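Local structure of competence damage-inducible protein A (Klebsiella pneumoniae subsp. pneumoniae MGH 78578, 5V01) at residues S38-N43 with K156-A161; I107-S112 with A163-K168; W130-F135 with T139-M144. The protein is of unknown function but belongs to the CinA family, some of whose members deamidate nicotinamide mononucleotide. All coordinates share one frame; numbering follows the deposited sequence.

In the fold
All three interactions belong to one alpha/beta domain and meet around helix 150-169 and the mixed sheet it covers. Interaction 1 sets the middle of that helix against the loop between strand 33-37 and helix 43-50. Interaction 2, its centre about 10 Å away, packs the next part of the helix on the central strand 107-113. Interaction 3 is the hairpin 128-135/138-145 beside that strand, its centre about 7 Å from that of interaction 2 and 13 Å from that of interaction 1. Along the chain, segments of interactions 1 and 2 interleave, and the hairpin falls between the first and second segments of both. The final helix thereby ties both early and late strands into a single core.

Interaction 1: S38-N43 with K156-A161; sequences SCTGGN and KAVRYA
Ala157 is the first residue of helix 156-161 to meet the loop 38-43: its CB lies 3.8 Å from Thr40 CG2, a methyl-to-methyl touch. One residue on, Val158 covers more of the loop, mostly through one branch. Its CG2 sits 3.8 Å from Asn43 CB and 4.1 Å from Thr40 CB, because CG1 takes the place anti to the backbone N (chi1 168°) and CG2 is left beside that N, facing the loop. No hydrogen bond crosses the contact, which is mainly apolar, and polar groups are dealt with on the loop side. Thr40 OG1 is hydrogen-bonded to Glu37 OE1, just before the loop. Asn43 bends back so that its ND2 donates to Thr40 O at 2.9 Å, and Asn43 N reaches the same oxygen from the opposite face of the carbonyl plane. Two donors thus grip one acceptor and hold the turn closed. Beyond it, Asn43 also packs on Ala46 of the second subunit. Two overlapping turns, type I at Ser38-Gly41 and type I' at Thr40-Asn43, with Gly42 as N-cap, make up a tight strand-to-helix connection of this alpha/beta fold; in NMN-deamidating relatives the equivalent loop probably borders the active site.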
ATOM      1  N   SER A  38      -4.598  -4.839  -5.228  1.00 13.07           N
ATOM      2  CA  SER A  38      -5.119  -4.103  -6.361  1.00 13.86           C
ATOM      3  C   SER A  38      -6.359  -3.332  -5.875  1.00 13.88           C
ATOM      4  O   SER A  38      -6.221  -2.231  -5.346  1.00 14.22           O
ATOM      5  CB  SER A  38      -5.339  -5.069  -7.519  1.00 16.40           C
ATOM      6  OG  SER A  38      -5.787  -4.405  -8.681  1.00 19.11           O
ATOM      7  N   CYS A  39      -7.541  -3.944  -5.944  1.00 14.94           N
ATOM      8  CA  CYS A  39      -8.793  -3.288  -5.561  1.00 16.14           C
ATOM      9  C   CYS A  39      -8.825  -2.784  -4.120  1.00 13.83           C
ATOM     10  O   CYS A  39      -9.469  -1.772  -3.840  1.00 17.10           O
ATOM     11  CB  CYS A  39     -10.008  -4.201  -5.794  1.00 20.02           C
ATOM     12  SG  CYS A  39     -10.058  -5.720  -4.812  1.00 22.57           S
ATOM     13  N   THR A  40      -8.144  -3.475  -3.203  1.00 12.61           N
ATOM     14  CA  THR A  40      -8.149  -3.038  -1.811  1.00 11.87           C
ATOM     15  C   THR A  40      -7.255  -1.808  -1.556  1.00 11.29           C
ATOM     16  O   THR A  40      -7.292  -1.245  -0.462  1.00 12.12           O
ATOM     17  CB  THR A  40      -7.831  -4.182  -0.810  1.00 12.53           C
ATOM     18  OG1 THR A  40      -6.570  -4.772  -1.099  1.00 12.72           O
ATOM     19  CG2 THR A  40      -8.916  -5.252  -0.799  1.00 14.04           C
ATOM     20  N   GLY A  41      -6.437  -1.435  -2.546  1.00 11.51           N
ATOM     21  CA  GLY A  41      -5.914  -0.070  -2.608  1.00 11.76           C
ATOM     22  C   GLY A  41      -4.796   0.306  -1.661  1.00 10.46           C
ATOM     23  O   GLY A  41      -4.412   1.473  -1.639  1.00 11.97           O
ATOM     24  N   GLY A  42      -4.282  -0.652  -0.879  1.00 10.14           N
ATOM     25  CA  GLY A  42      -3.346  -0.331   0.194  1.00 10.10           C
ATOM     26  C   GLY A  42      -3.953  -0.416   1.581  1.00  9.54           C
ATOM     27  O   GLY A  42      -3.241  -0.258   2.561  1.00  9.99           O
ATOM     28  N   ASN A  43      -5.264  -0.683   1.666  1.00  9.49           N
ATOM     29  CA  ASN A  43      -5.904  -0.820   2.985  1.00 10.08           C
ATOM     30  C   ASN A  43      -5.436  -2.040   3.766  1.00  9.77           C
ATOM     31  O   ASN A  43      -5.456  -2.045   4.996  1.00 11.03           O
ATOM     32  CB  ASN A  43      -7.420  -0.818   2.839  1.00 11.23           C
ATOM     33  CG  ASN A  43      -7.955   0.536   2.497  1.00 11.38           C
ATOM     34  OD1 ASN A  43      -7.877   1.435   3.311  1.00 14.45           O
ATOM     35  ND2 ASN A  43      -8.446   0.706   1.271  1.00 13.17           N
ATOM     36  N   LYS A 156     -14.392  -5.492   3.927  1.00 14.01           N
ATOM     37  CA  LYS A 156     -14.644  -6.929   4.119  1.00 15.97           C
ATOM     38  C   LYS A 156     -13.500  -7.796   3.617  1.00 14.88           C
ATOM     39  O   LYS A 156     -13.151  -8.805   4.227  1.00 14.28           O
ATOM     40  CB  LYS A 156     -15.940  -7.335   3.430  1.00 17.54           C
ATOM     41  CG  LYS A 156     -17.198  -6.842   4.141  1.00 20.99           C
ATOM     42  CD  LYS A 156     -18.437  -7.180   3.330  1.00 22.18           C
ATOM     43  CE  LYS A 156     -19.712  -6.854   4.097  1.00 24.60           C
ATOM     44  NZ  LYS A 156     -20.914  -7.147   3.280  1.00 29.62           N
ATOM     45  N   ALA A 157     -12.936  -7.417   2.477  1.00 12.62           N
ATOM     46  CA  ALA A 157     -11.861  -8.200   1.882  1.00 12.47           C
ATOM     47  C   ALA A 157     -10.591  -8.122   2.716  1.00 12.63           C
ATOM     48  O   ALA A 157      -9.914  -9.111   2.930  1.00 12.49           O
ATOM     49  CB  ALA A 157     -11.587  -7.713   0.467  1.00 12.77           C
ATOM     50  N   VAL A 158     -10.277  -6.935   3.220  1.00 11.80           N
ATOM     51  CA  VAL A 158      -9.136  -6.785   4.114  1.00 11.86           C
ATOM     52  C   VAL A 158      -9.323  -7.640   5.384  1.00 11.88           C
ATOM     53  O   VAL A 158      -8.412  -8.365   5.793  1.00 11.64           O
ATOM     54  CB  VAL A 158      -8.931  -5.294   4.503  1.00 11.75           C
ATOM     55  CG1 VAL A 158      -7.937  -5.160   5.659  1.00 13.33           C
ATOM     56  CG2 VAL A 158      -8.456  -4.492   3.275  1.00 12.51           C
ATOM     57  N   ARG A 159     -10.506  -7.559   5.989  0.50 11.97           N
ATOM     58  CA  ARG A 159     -10.802  -8.331   7.197  0.50 12.95           C
ATOM     59  C   ARG A 159     -10.695  -9.840   6.912  0.50 13.34           C
ATOM     60  O   ARG A 159     -10.119 -10.593   7.702  0.50 14.25           O
ATOM     61  CB  ARG A 159     -12.193  -7.969   7.717  0.50 15.11           C
ATOM     62  CG  ARG A 159     -12.393  -8.042   9.220  0.50 18.09           C
ATOM     63  CD  ARG A 159     -13.809  -7.585   9.537  0.50 21.41           C
ATOM     64  NE  ARG A 159     -14.777  -8.322   8.726  0.50 23.60           N
ATOM     65  CZ  ARG A 159     -15.983  -7.884   8.387  0.50 25.05           C
ATOM     66  NH1 ARG A 159     -16.408  -6.696   8.795  0.50 28.68           N
ATOM     67  NH2 ARG A 159     -16.772  -8.649   7.642  0.50 25.01           N
ATOM     68  N   TYR A 160     -11.223 -10.275   5.771  1.00 12.33           N
ATOM     69  CA  TYR A 160     -11.180 -11.701   5.416  1.00 13.51           C
ATOM     70  C   TYR A 160      -9.739 -12.163   5.234  1.00 12.48           C
ATOM     71  O   TYR A 160      -9.354 -13.232   5.695  1.00 14.39           O
ATOM     72  CB  TYR A 160     -11.987 -11.960   4.139  1.00 14.01           C
ATOM     73  CG  TYR A 160     -12.062 -13.419   3.796  1.00 14.23           C
ATOM     74  CD1 TYR A 160     -12.932 -14.238   4.482  1.00 19.68           C
ATOM     75  CD2 TYR A 160     -11.221 -13.996   2.850  1.00 15.59           C
ATOM     76  CE1 TYR A 160     -12.999 -15.582   4.221  1.00 23.70           C
ATOM     77  CE2 TYR A 160     -11.292 -15.347   2.592  1.00 18.59           C
ATOM     78  CZ  TYR A 160     -12.176 -16.131   3.292  1.00 21.35           C
ATOM     79  OH  TYR A 160     -12.273 -17.478   3.063  1.00 25.64           O
ATOM     80  N   ALA A 161      -8.947 -11.367   4.523  1.00 11.79           N
ATOM     81  CA  ALA A 161      -7.548 -11.726   4.309  1.00 11.67           C
ATOM     82  C   ALA A 161      -6.820 -11.964   5.624  1.00 11.54           C
ATOM     83  O   ALA A 161      -6.049 -12.916   5.765  1.00 11.75           O
ATOM     84  CB  ALA A 161      -6.824 -10.672   3.496  1.00 11.65           C
TER

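Interaction 2: I107-S112 with A163-K168; sequences IAIAVS and AALSEK. With NA (sodium ion), chain E.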
ATOM      1  N   ILE A 107       5.746 -15.171   4.145  1.00 14.44           N
ATOM      2  CA  ILE A 107       4.345 -15.261   3.770  1.00 13.12           C
ATOM      3  C   ILE A 107       3.969 -14.058   2.928  1.00 11.67           C
ATOM      4  O   ILE A 107       4.318 -12.932   3.277  1.00 12.50           O
ATOM      5  CB  ILE A 107       3.415 -15.329   5.001  1.00 13.52           C
ATOM      6  CG1 ILE A 107       3.744 -16.579   5.843  1.00 15.57           C
ATOM      7  CG2 ILE A 107       1.947 -15.331   4.584  1.00 13.80           C
ATOM      8  CD1 ILE A 107       3.347 -16.474   7.292  1.00 14.80           C
ATOM      9  N   ALA A 108       3.250 -14.304   1.837  1.00 12.45           N
ATOM     10  CA  ALA A 108       2.716 -13.246   0.968  1.00 11.12           C
ATOM     11  C   ALA A 108       1.207 -13.424   0.848  1.00 11.99           C
ATOM     12  O   ALA A 108       0.708 -14.536   0.681  1.00 14.29           O
ATOM     13  CB  ALA A 108       3.368 -13.286  -0.420  1.00 12.63           C
ATOM     14  N   ILE A 109       0.487 -12.324   0.953  1.00 10.53           N
ATOM     15  CA  ILE A 109      -0.931 -12.269   0.604  1.00 10.43           C
ATOM     16  C   ILE A 109      -1.084 -11.419  -0.628  1.00 10.25           C
ATOM     17  O   ILE A 109      -0.544 -10.302  -0.673  1.00 11.42           O
ATOM     18  CB  ILE A 109      -1.794 -11.716   1.735  1.00 11.84           C
ATOM     19  CG1 ILE A 109      -1.639 -12.582   2.981  1.00 13.47           C
ATOM     20  CG2 ILE A 109      -3.232 -11.620   1.284  1.00 13.50           C
ATOM     21  CD1 ILE A 109      -2.333 -12.065   4.207  1.00 15.04           C
ATOM     22  N   ALA A 110      -1.816 -11.946  -1.612  1.00 10.57           N
ATOM     23  CA  ALA A 110      -2.279 -11.154  -2.753  1.00 10.98           C
ATOM     24  C   ALA A 110      -3.791 -11.140  -2.785  1.00 10.62           C
ATOM     25  O   ALA A 110      -4.410 -12.149  -2.507  1.00 12.13           O
ATOM     26  CB  ALA A 110      -1.721 -11.682  -4.067  1.00 12.30           C
ATOM     27  N   VAL A 111      -4.353 -10.001  -3.159  1.00 10.39           N
ATOM     28  CA  VAL A 111      -5.797  -9.794  -3.227  1.00 10.43           C
ATOM     29  C   VAL A 111      -6.083  -9.071  -4.541  1.00 11.45           C
ATOM     30  O   VAL A 111      -5.489  -8.052  -4.818  1.00 11.90           O
ATOM     31  CB  VAL A 111      -6.311  -8.958  -2.046  1.00 11.79           C
ATOM     32  CG1 VAL A 111      -7.822  -8.850  -2.092  1.00 13.15           C
ATOM     33  CG2 VAL A 111      -5.860  -9.539  -0.719  1.00 13.41           C
ATOM     34  N   SER A 112      -7.010  -9.596  -5.323  1.00 11.36           N
ATOM     35  CA  SER A 112      -7.423  -8.970  -6.578  1.00 12.73           C
ATOM     36  C   SER A 112      -8.893  -9.217  -6.807  1.00 13.54           C
ATOM     37  O   SER A 112      -9.319 -10.373  -6.811  1.00 15.79           O
ATOM     38  CB  SER A 112      -6.598  -9.516  -7.732  1.00 13.42           C
ATOM     39  OG  SER A 112      -6.887  -8.826  -8.929  1.00 17.29           O
ATOM     40  N   ALA A 163      -8.302 -12.465   8.746  1.00 12.18           N
ATOM     41  CA  ALA A 163      -8.918 -13.533   9.545  1.00 12.21           C
ATOM     42  C   ALA A 163      -8.429 -14.888   9.044  1.00 12.47           C
ATOM     43  O   ALA A 163      -8.090 -15.774   9.840  1.00 13.96           O
ATOM     44  CB  ALA A 163     -10.426 -13.444   9.493  1.00 13.82           C
ATOM     45  N   ALA A 164      -8.371 -15.051   7.725  1.00 12.42           N
ATOM     46  CA  ALA A 164      -7.882 -16.321   7.161  1.00 12.72           C
ATOM     47  C   ALA A 164      -6.397 -16.530   7.477  1.00 12.53           C
ATOM     48  O   ALA A 164      -5.942 -17.628   7.805  1.00 14.36           O
ATOM     49  CB  ALA A 164      -8.123 -16.369   5.670  1.00 13.19           C
ATOM     50  N   LEU A 165      -5.612 -15.446   7.390  1.00 12.10           N
ATOM     51  CA  LEU A 165      -4.206 -15.523   7.765  1.00 12.30           C
ATOM     52  C   LEU A 165      -4.050 -15.953   9.231  1.00 13.34           C
ATOM     53  O   LEU A 165      -3.201 -16.788   9.532  1.00 14.14           O
ATOM     54  CB  LEU A 165      -3.530 -14.172   7.561  1.00 12.23           C
ATOM     55  CG  LEU A 165      -2.059 -14.123   8.007  1.00 13.31           C
ATOM     56  CD1 LEU A 165      -1.204 -15.100   7.205  1.00 15.12           C
ATOM     57  CD2 LEU A 165      -1.498 -12.709   7.936  1.00 14.36           C
ATOM     58  N   SER A 166      -4.867 -15.379  10.127  0.50 13.25           N
ATOM     59  CA  SER A 166      -4.823 -15.715  11.565  0.50 14.19           C
ATOM     60  C   SER A 166      -5.044 -17.211  11.813  0.50 14.78           C
ATOM     61  O   SER A 166      -4.318 -17.847  12.612  0.50 19.44           O
ATOM     62  CB  SER A 166      -5.797 -14.840  12.392  0.50 14.83           C
ATOM     63  OG  SER A 166      -7.168 -15.255  12.368  0.50 15.48           O
ATOM     64  N   GLU A 167      -6.011 -17.762  11.082  1.00 12.83           N
ATOM     65  CA  GLU A 167      -6.304 -19.187  11.112  1.00 13.68           C
ATOM     66  C   GLU A 167      -5.142 -20.015  10.597  1.00 13.52           C
ATOM     67  O   GLU A 167      -4.727 -20.986  11.230  1.00 15.45           O
ATOM     68  CB  GLU A 167      -7.608 -19.482  10.369  1.00 15.11           C
ATOM     69  CG  GLU A 167      -8.210 -20.861  10.569  1.00 17.23           C
ATOM     70  CD  GLU A 167      -7.522 -21.974   9.828  1.00 18.84           C
ATOM     71  OE1 GLU A 167      -6.751 -21.740   8.873  1.00 20.27           O
ATOM     72  OE2 GLU A 167      -7.764 -23.125  10.231  1.00 25.21           O
ATOM     73  N   LYS A 168      -4.591 -19.605   9.453  1.00 12.92           N
ATOM     74  CA  LYS A 168      -3.490 -20.339   8.866  1.00 13.06           C
ATOM     75  C   LYS A 168      -2.242 -20.351   9.724  1.00 12.56           C
ATOM     76  O   LYS A 168      -1.570 -21.383   9.817  1.00 12.95           O
ATOM     77  CB  LYS A 168      -3.185 -19.860   7.449  1.00 13.66           C
ATOM     78  CG  LYS A 168      -4.315 -20.174   6.478  1.00 15.40           C
ATOM     79  CD  LYS A 168      -4.189 -19.468   5.140  1.00 18.52           C
ATOM     80  CE  LYS A 168      -5.501 -19.402   4.365  1.00 19.18           C
ATOM     81  NZ  LYS A 168      -6.024 -20.743   4.081  1.00 22.07           N
TER
HETATM   82 NA    NA E 203      -3.299 -17.408  14.601  1.00 36.23          NA
HETATM   83  O   HOH W   1      -2.600 -15.129  14.113  1.00 27.30           O
HETATM   84  O   HOH W   2      -3.445 -16.582  17.247  1.00 51.29           O
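Strand 107-112 and helix 163-168 come nearest at Ile109 and Leu165, whose CA atoms are 8.5 Å apart, a spacing that leaves the backbones well separated and the contact to side chains alone. Leu165 carries the helix side of it. With CG anti to the backbone N (chi1 177°), its fork reaches to the sheet and serves two isoleucines, one methyl each. Leu165 CD1 meets Ile107 CG2 at 4.1 Å, while Leu165 CD2 meets Ile109 CD1 at 3.9 Å. The isoleucines offer different branches. Ile107 uses the short one, its longer arm being laid against the ring of Phe135. Ile109 uses the tip of the long one: CD1 stands fully extended from CA (chi2 174°), and this carries it to the helix, where it also comes 4.1 Å from Leu165 CB. No hydrogen bond crosses this buried, purely aliphatic junction.

One residue further along the helix, the backbone serves a different purpose. The carbonyl oxygen of Ser166 binds a sodium ion, with Ser166 O at 2.3 Å from the metal, and two waters add to the coordination at 2.4 and 2.8 Å from the sodium. At the end of the segment Lys168 turns toward the hairpin, pairing with Glu140 in a salt bridge and lying by Trp133 in a cation-pi contact.

Around the junction, Leu33 of strand 33-37 touches all three contact residues, and Val22 of helix 15-29 packs on Leu165. Trp133 of strand 128-135 borders Ile109 and Ala164. Ala108 and Ala110 face the other side of the sheet, where helix 89-103 packs, so strand 107-113 runs through the core with helices on both faces.

Interaction 3: W130-F135 with T139-M144; sequences WFAWNF and TETKRM
Phe131 and Lys142, and two residues along Trp133 and Glu140, form the hydrogen-bonded pairs of this antiparallel hairpin. Each pair exchanges two backbone bonds, from 2.9 Å for Trp133 N to Glu140 O up to 3.0 Å for Lys142 N to Phe131 O. CA-H...O contacts between and beyond these pairs add to the bonding, the shortest from Thr141 CA to Phe131 O at 3.1 Å.

Ring contacts follow on both faces. Arg143 CB stands over the six-membered ring of Trp130 in a CH-pi contact, 3.6 Å from its centroid and only 10° off the normal. The rest of the Arg143 chain is modelled in two conformers, so its path past the indole is doubtful. One water accepts from Trp130 NE1 at 3.0 Å. On the other face the edge of Trp133 meets Lys142 CB, the two side chains running alongside each other, and Phe131 CE1 touches Met144 CG at 3.7 Å.

Trp130 and Asn134 turn to helix 89-103, and Thr141 OG1 bonds to Glu89 there. Phe131 and Trp133 pack against helix 150-169, meeting Tyr160 and Ala161, while strand 107-113 flanks strand 128-135.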
ATOM      1  N   TRP A 130     -10.571 -12.460  -5.360  1.00 13.74           N
ATOM      2  CA  TRP A 130      -9.647 -13.570  -5.223  1.00 13.57           C
ATOM      3  C   TRP A 130      -8.534 -13.259  -4.223  1.00 12.66           C
ATOM      4  O   TRP A 130      -8.012 -12.136  -4.188  1.00 12.78           O
ATOM      5  CB  TRP A 130      -9.027 -13.959  -6.573  1.00 14.05           C
ATOM      6  CG  TRP A 130      -9.867 -14.885  -7.407  1.00 15.19           C
ATOM      7  CD1 TRP A 130     -10.702 -14.544  -8.441  1.00 16.21           C
ATOM      8  CD2 TRP A 130      -9.927 -16.303  -7.290  1.00 16.52           C
ATOM      9  NE1 TRP A 130     -11.293 -15.665  -8.961  1.00 17.98           N
ATOM     10  CE2 TRP A 130     -10.829 -16.766  -8.286  1.00 16.89           C
ATOM     11  CE3 TRP A 130      -9.301 -17.235  -6.457  1.00 16.79           C
ATOM     12  CZ2 TRP A 130     -11.125 -18.125  -8.460  1.00 18.94           C
ATOM     13  CZ3 TRP A 130      -9.612 -18.585  -6.625  1.00 17.59           C
ATOM     14  CH2 TRP A 130     -10.504 -19.013  -7.624  1.00 18.06           C
ATOM     15  N   PHE A 131      -8.182 -14.268  -3.444  1.00 12.60           N
ATOM     16  CA  PHE A 131      -7.155 -14.209  -2.433  1.00 12.46           C
ATOM     17  C   PHE A 131      -6.140 -15.295  -2.675  1.00 11.83           C
ATOM     18  O   PHE A 131      -6.542 -16.420  -3.055  1.00 13.17           O
ATOM     19  CB  PHE A 131      -7.770 -14.467  -1.044  1.00 12.29           C
ATOM     20  CG  PHE A 131      -8.779 -13.432  -0.624  1.00 12.63           C
ATOM     21  CD1 PHE A 131     -10.084 -13.513  -1.051  1.00 13.25           C
ATOM     22  CD2 PHE A 131      -8.396 -12.350   0.182  1.00 12.70           C
ATOM     23  CE1 PHE A 131     -11.006 -12.550  -0.696  1.00 13.79           C
ATOM     24  CE2 PHE A 131      -9.318 -11.386   0.543  1.00 12.50           C
ATOM     25  CZ  PHE A 131     -10.626 -11.484   0.125  1.00 13.84           C
ATOM     26  N   ALA A 132      -4.872 -15.008  -2.402  1.00 11.26           N
ATOM     27  CA  ALA A 132      -3.812 -16.013  -2.306  1.00 12.68           C
ATOM     28  C   ALA A 132      -3.021 -15.811  -1.028  1.00 12.15           C
ATOM     29  O   ALA A 132      -2.679 -14.661  -0.700  1.00 12.51           O
ATOM     30  CB  ALA A 132      -2.879 -15.930  -3.492  1.00 14.40           C
ATOM     31  N   TRP A 133      -2.747 -16.896  -0.308  1.00 12.82           N
ATOM     32  CA  TRP A 133      -1.858 -16.884   0.842  1.00 12.92           C
ATOM     33  C   TRP A 133      -0.742 -17.854   0.485  1.00 13.35           C
ATOM     34  O   TRP A 133      -1.002 -19.049   0.246  1.00 15.56           O
ATOM     35  CB  TRP A 133      -2.568 -17.313   2.137  1.00 13.78           C
ATOM     36  CG  TRP A 133      -3.752 -16.522   2.504  1.00 12.79           C
ATOM     37  CD1 TRP A 133      -3.815 -15.519   3.471  1.00 12.29           C
ATOM     38  CD2 TRP A 133      -5.084 -16.677   2.014  1.00 13.51           C
ATOM     39  NE1 TRP A 133      -5.089 -15.051   3.567  1.00 13.44           N
ATOM     40  CE2 TRP A 133      -5.890 -15.727   2.688  1.00 12.68           C
ATOM     41  CE3 TRP A 133      -5.696 -17.551   1.099  1.00 13.55           C
ATOM     42  CZ2 TRP A 133      -7.263 -15.610   2.453  1.00 12.90           C
ATOM     43  CZ3 TRP A 133      -7.051 -17.426   0.875  1.00 14.45           C
ATOM     44  CH2 TRP A 133      -7.823 -16.481   1.552  1.00 14.18           C
ATOM     45  N   ASN A 134       0.476 -17.344   0.394  1.00 14.07           N
ATOM     46  CA  ASN A 134       1.641 -18.062  -0.077  1.00 16.14           C
ATOM     47  C   ASN A 134       2.618 -18.161   1.093  1.00 15.35           C
ATOM     48  O   ASN A 134       3.171 -17.159   1.513  1.00 16.36           O
ATOM     49  CB  ASN A 134       2.193 -17.342  -1.305  1.00 16.42           C
ATOM     50  CG  ASN A 134       3.445 -17.960  -1.872  1.00 17.91           C
ATOM     51  OD1 ASN A 134       4.141 -18.730  -1.216  1.00 20.16           O
ATOM     52  ND2 ASN A 134       3.763 -17.569  -3.104  1.00 20.22           N
ATOM     53  N   PHE A 135       2.783 -19.371   1.644  1.00 18.52           N
ATOM     54  CA  PHE A 135       3.699 -19.633   2.744  1.00 18.66           C
ATOM     55  C   PHE A 135       4.914 -20.327   2.136  1.00 20.04           C
ATOM     56  O   PHE A 135       4.853 -21.513   1.806  1.00 24.93           O
ATOM     57  CB  PHE A 135       3.018 -20.523   3.816  1.00 19.42           C
ATOM     58  CG  PHE A 135       3.932 -20.961   4.932  1.00 19.45           C
ATOM     59  CD1 PHE A 135       4.660 -20.069   5.684  1.00 23.62           C
ATOM     60  CD2 PHE A 135       4.003 -22.298   5.262  1.00 21.80           C
ATOM     61  CE1 PHE A 135       5.498 -20.487   6.712  1.00 24.84           C
ATOM     62  CE2 PHE A 135       4.832 -22.735   6.286  1.00 23.96           C
ATOM     63  CZ  PHE A 135       5.609 -21.831   6.988  1.00 23.02           C
ATOM     64  N   THR A 139       1.059 -22.217  -1.768  1.00 25.63           N
ATOM     65  CA  THR A 139      -0.013 -21.223  -2.034  1.00 22.83           C
ATOM     66  C   THR A 139      -1.403 -21.843  -2.050  1.00 21.08           C
ATOM     67  O   THR A 139      -1.642 -22.843  -2.737  1.00 26.03           O
ATOM     68  CB  THR A 139       0.194 -20.466  -3.371  1.00 23.84           C
ATOM     69  OG1 THR A 139       1.478 -19.842  -3.357  1.00 24.64           O
ATOM     70  CG2 THR A 139      -0.868 -19.364  -3.585  1.00 21.94           C
ATOM     71  N   GLU A 140      -2.292 -21.265  -1.263  1.00 19.88           N
ATOM     72  CA  GLU A 140      -3.701 -21.581  -1.282  1.00 20.04           C
ATOM     73  C   GLU A 140      -4.457 -20.368  -1.775  1.00 15.93           C
ATOM     74  O   GLU A 140      -4.050 -19.220  -1.496  1.00 15.51           O
ATOM     75  CB  GLU A 140      -4.190 -21.919   0.131  1.00 23.94           C
ATOM     76  CG  GLU A 140      -3.676 -23.225   0.685  1.00 31.66           C
ATOM     77  CD  GLU A 140      -3.647 -23.306   2.209  1.00 45.28           C
ATOM     78  OE1 GLU A 140      -4.211 -22.443   2.925  1.00 51.38           O
ATOM     79  OE2 GLU A 140      -3.041 -24.279   2.702  1.00 62.19           O
ATOM     80  N   THR A 141      -5.565 -20.597  -2.461  1.00 16.10           N
ATOM     81  CA  THR A 141      -6.375 -19.520  -2.992  1.00 16.43           C
ATOM     82  C   THR A 141      -7.829 -19.674  -2.596  1.00 16.48           C
ATOM     83  O   THR A 141      -8.283 -20.768  -2.256  1.00 19.33           O
ATOM     84  CB  THR A 141      -6.297 -19.459  -4.525  1.00 16.54           C
ATOM     85  OG1 THR A 141      -6.852 -20.682  -5.057  1.00 21.79           O
ATOM     86  CG2 THR A 141      -4.861 -19.254  -4.976  1.00 18.99           C
ATOM     87  N   LYS A 142      -8.564 -18.576  -2.680  1.00 15.00           N
ATOM     88  CA  LYS A 142      -9.991 -18.561  -2.372  1.00 16.05           C
ATOM     89  C   LYS A 142     -10.683 -17.442  -3.104  1.00 15.80           C
ATOM     90  O   LYS A 142     -10.188 -16.314  -3.114  1.00 15.39           O
ATOM     91  CB  LYS A 142     -10.217 -18.367  -0.866  1.00 17.99           C
ATOM     92  CG  LYS A 142     -11.671 -18.294  -0.411  1.00 20.01           C
ATOM     93  CD  LYS A 142     -12.246 -19.683  -0.242  1.00 24.54           C
ATOM     94  CE  LYS A 142     -13.546 -19.659   0.535  1.00 28.74           C
ATOM     95  NZ  LYS A 142     -14.719 -19.590  -0.368  1.00 39.79           N
ATOM     96  N   ARG A 143     -11.822 -17.754  -3.714  0.50 16.37           N
ATOM     97  CA  ARG A 143     -12.710 -16.766  -4.322  0.50 17.09           C
ATOM     98  C   ARG A 143     -13.856 -16.478  -3.369  0.50 17.87           C
ATOM     99  O   ARG A 143     -14.501 -17.409  -2.874  0.50 21.70           O
ATOM    100  CB  ARG A 143     -13.269 -17.301  -5.636  0.50 18.26           C
ATOM    101  CG  ARG A 143     -14.230 -16.364  -6.353  0.50 21.32           C
ATOM    102  CD  ARG A 143     -14.810 -17.030  -7.600  0.50 24.95           C
ATOM    103  NE  ARG A 143     -15.657 -16.133  -8.385  0.50 28.14           N
ATOM    104  CZ  ARG A 143     -16.922 -15.835  -8.086  0.50 29.58           C
ATOM    105  NH1 ARG A 143     -17.490 -16.369  -7.011  0.50 29.67           N
ATOM    106  NH2 ARG A 143     -17.620 -15.002  -8.863  0.50 28.44           N
ATOM    107  N   MET A 144     -14.098 -15.193  -3.116  1.00 17.21           N
ATOM    108  CA  MET A 144     -15.219 -14.736  -2.271  1.00 17.48           C
ATOM    109  C   MET A 144     -16.100 -13.792  -3.078  1.00 20.43           C
ATOM    110  O   MET A 144     -15.629 -13.176  -4.040  1.00 20.77           O
ATOM    111  CB  MET A 144     -14.707 -14.006  -1.019  1.00 18.33           C
ATOM    112  CG  MET A 144     -13.889 -14.858  -0.067  1.00 20.43           C
ATOM    113  SD  MET A 144     -14.877 -16.131   0.712  1.00 23.77           S
ATOM    114  CE  MET A 144     -15.856 -15.192   1.884  1.00 27.97           C
TER
HETATM  115  O   HOH W   3     -13.507 -15.600 -10.916  1.00 29.45           O